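6-carboxyhexanoate--CoA ligase (PDB 5TVA) belongs to the BioW family of ligases, a single-chain mixed alpha/beta protein that binds coenzyme A and adenosine monophosphate. Local coordinates at residues Lys64-Phe70 / Gly198-Pro204. Residue numbers count along the deposited sequence, not the author numbering.
Sequences KISTYSF and GYVRITP
Six backbone hydrogen bonds define a parallel beta pair between strands 65-69 and 198-203: Tyr-199 N to Lys-64 O (2.6 Å), Ser-66 N to Tyr-199 O (3.0 Å), Arg-201 N to Ser-66 O (2.9 Å), Tyr-68 N to Arg-201 O (2.9 Å), Thr-203 N to Tyr-68 O (3.1 Å) and, weakly, Phe-70 N to Thr-203 O (2.8 Å). Each of Tyr-199, Arg-201 and Thr-203 is thus bonded through both N and O, the alternation expected of parallel strands. Register runs from Ile-65/Tyr-199 to Ser-69/Thr-203, with axes 4.7 Å apart at closest and inclined by 19°. Strand 65-69 is outermost in a six-stranded mixed sheet; 198-203, next in, also pairs antiparallel with 190-194.

Gly-198 has a positive phi (71°), which favours glycine, and a CB would clash with Lys-64 O. On the face of Ile-65, Tyr-199 and Arg-201, whose side chains touch helix 158-173, Ile-65 CG2 lies 3.9 Å from Tyr-199 CD2. On the opposite face m-rotamer Tyr-68 brings CD2 3.7 Å from Val-200 CG1, and Ile-202 touches Ala-76 of helix 73-85, as does Phe-70, just past the strand. A cis peptide precedes Pro-204, whose CD sits 3.4 Å from Phe-70 O.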
loop_
_atom_site.group_PDB
_atom_site.type_symbol
_atom_site.label_atom_id
_atom_site.label_comp_id
_atom_site.label_asym_id
_atom_site.label_seq_id
_atom_site.Cartn_x
_atom_site.Cartn_y
_atom_site.Cartn_z
ATOM N N LYS A 64 14.624 1.389 6.339
ATOM C CA LYS A 64 15.655 1.786 5.394
ATOM C C LYS A 64 15.095 1.744 3.976
ATOM O O LYS A 64 14.374 0.811 3.603
ATOM C CB LYS A 64 16.864 0.852 5.512
ATOM C CG LYS A 64 18.075 1.458 6.203
ATOM C CD LYS A 64 17.676 2.378 7.357
ATOM C CE LYS A 64 18.797 3.369 7.663
ATOM N NZ LYS A 64 18.403 4.354 8.708
ATOM N N ILE A 65 15.421 2.759 3.185
ATOM C CA ILE A 65 14.966 2.835 1.800
ATOM C C ILE A 65 16.129 2.500 0.884
ATOM O O ILE A 65 17.262 2.928 1.124
ATOM C CB ILE A 65 14.391 4.227 1.461
ATOM C CG1 ILE A 65 13.362 4.652 2.512
ATOM C CG2 ILE A 65 13.781 4.239 0.037
ATOM C CD1 ILE A 65 12.710 5.971 2.210
ATOM N N SER A 66 15.847 1.743 -0.173
ATOM C CA SER A 66 16.839 1.450 -1.198
ATOM C C SER A 66 16.123 1.294 -2.529
ATOM O O SER A 66 14.894 1.154 -2.591
ATOM C CB SER A 66 17.652 0.188 -0.878
ATOM O OG SER A 66 16.840 -0.975 -0.928
ATOM N N THR A 67 16.918 1.296 -3.596
ATOM C CA THR A 67 16.412 1.435 -4.954
ATOM C C THR A 67 17.211 0.541 -5.896
ATOM O O THR A 67 18.440 0.489 -5.807
ATOM C CB THR A 67 16.500 2.904 -5.394
ATOM O OG1 THR A 67 15.765 3.716 -4.462
ATOM C CG2 THR A 67 15.959 3.087 -6.803
ATOM N N TYR A 68 16.513 -0.160 -6.796
ATOM C CA TYR A 68 17.159 -1.109 -7.692
ATOM C C TYR A 68 16.509 -1.072 -9.067
ATOM O O TYR A 68 15.278 -1.027 -9.184
ATOM C CB TYR A 68 17.110 -2.535 -7.122
ATOM C CG TYR A 68 17.926 -2.677 -5.862
ATOM C CD1 TYR A 68 19.283 -2.982 -5.917
ATOM C CD2 TYR A 68 17.353 -2.452 -4.617
ATOM C CE1 TYR A 68 20.040 -3.091 -4.766
ATOM C CE2 TYR A 68 18.103 -2.554 -3.454
ATOM C CZ TYR A 68 19.445 -2.882 -3.533
ATOM O OH TYR A 68 20.194 -2.990 -2.381
ATOM N N SER A 69 17.356 -1.100 -10.101
ATOM C CA SER A 69 16.933 -1.046 -11.493
ATOM C C SER A 69 17.363 -2.311 -12.228
ATOM O O SER A 69 18.416 -2.893 -11.954
ATOM C CB SER A 69 17.515 0.191 -12.197
ATOM O OG SER A 69 17.463 1.335 -11.347
ATOM N N PHE A 70 16.531 -2.735 -13.167
ATOM C CA PHE A 70 16.738 -3.973 -13.897
ATOM C C PHE A 70 16.314 -3.741 -15.336
ATOM O O PHE A 70 15.709 -2.720 -15.674
ATOM C CB PHE A 70 15.956 -5.142 -13.264
ATOM C CG PHE A 70 16.440 -5.493 -11.895
ATOM C CD1 PHE A 70 17.517 -6.347 -11.728
ATOM C CD2 PHE A 70 15.865 -4.918 -10.776
ATOM C CE1 PHE A 70 17.996 -6.647 -10.468
ATOM C CE2 PHE A 70 16.342 -5.206 -9.511
ATOM C CZ PHE A 70 17.411 -6.069 -9.357
ATOM N N GLY A 198 13.801 -3.439 4.851
ATOM C CA GLY A 198 13.406 -2.059 4.677
ATOM C C GLY A 198 12.377 -1.929 3.573
ATOM O O GLY A 198 11.552 -2.820 3.339
ATOM N N TYR A 199 12.435 -0.792 2.872
ATOM C CA TYR A 199 11.541 -0.483 1.759
ATOM C C TYR A 199 12.385 -0.503 0.487
ATOM O O TYR A 199 13.288 0.329 0.314
ATOM C CB TYR A 199 10.855 0.863 1.993
ATOM C CG TYR A 199 9.937 1.348 0.883
ATOM C CD1 TYR A 199 8.638 0.869 0.773
ATOM C CD2 TYR A 199 10.361 2.308 -0.040
ATOM C CE1 TYR A 199 7.782 1.316 -0.229
ATOM C CE2 TYR A 199 9.507 2.760 -1.053
ATOM C CZ TYR A 199 8.218 2.264 -1.137
ATOM O OH TYR A 199 7.346 2.690 -2.131
ATOM N N VAL A 200 12.099 -1.458 -0.393
ATOM C CA VAL A 200 12.988 -1.798 -1.498
ATOM C C VAL A 200 12.257 -1.498 -2.801
ATOM O O VAL A 200 11.368 -2.245 -3.216
ATOM C CB VAL A 200 13.450 -3.259 -1.424
ATOM C CG1 VAL A 200 14.527 -3.519 -2.443
ATOM C CG2 VAL A 200 13.987 -3.547 -0.035
ATOM N N ARG A 201 12.635 -0.399 -3.460
ATOM C CA ARG A 201 11.970 0.032 -4.686
ATOM C C ARG A 201 12.607 -0.650 -5.887
ATOM O O ARG A 201 13.832 -0.719 -5.987
ATOM C CB ARG A 201 12.055 1.548 -4.807
ATOM C CG ARG A 201 11.999 2.223 -3.435
ATOM C CD ARG A 201 12.094 3.722 -3.530
ATOM N NE ARG A 201 11.268 4.224 -4.619
ATOM C CZ ARG A 201 11.746 4.924 -5.643
ATOM N NH1 ARG A 201 13.042 5.210 -5.692
ATOM N NH2 ARG A 201 10.925 5.349 -6.597
ATOM N N ILE A 202 11.781 -1.183 -6.784
ATOM C CA ILE A 202 12.268 -2.117 -7.791
ATOM C C ILE A 202 11.596 -1.826 -9.129
ATOM O O ILE A 202 10.367 -1.910 -9.237
ATOM C CB ILE A 202 12.025 -3.572 -7.368
ATOM C CG1 ILE A 202 12.923 -3.909 -6.171
ATOM C CG2 ILE A 202 12.246 -4.518 -8.541
ATOM C CD1 ILE A 202 12.570 -5.205 -5.467
ATOM N N THR A 203 12.404 -1.497 -10.147
ATOM C CA THR A 203 11.911 -1.176 -11.498
ATOM C C THR A 203 12.606 -2.021 -12.566
ATOM O O THR A 203 13.823 -2.206 -12.512
ATOM C CB THR A 203 12.139 0.313 -11.858
ATOM O OG1 THR A 203 12.184 1.103 -10.663
ATOM C CG2 THR A 203 11.033 0.833 -12.764
ATOM N N PRO A 204 11.839 -2.541 -13.541
ATOM C CA PRO A 204 10.378 -2.517 -13.585
ATOM C C PRO A 204 9.759 -3.878 -13.264
ATOM O O PRO A 204 10.255 -4.912 -13.720
ATOM C CB PRO A 204 10.095 -2.125 -15.034
ATOM C CG PRO A 204 11.224 -2.804 -15.798
ATOM C CD PRO A 204 12.409 -2.917 -14.850
#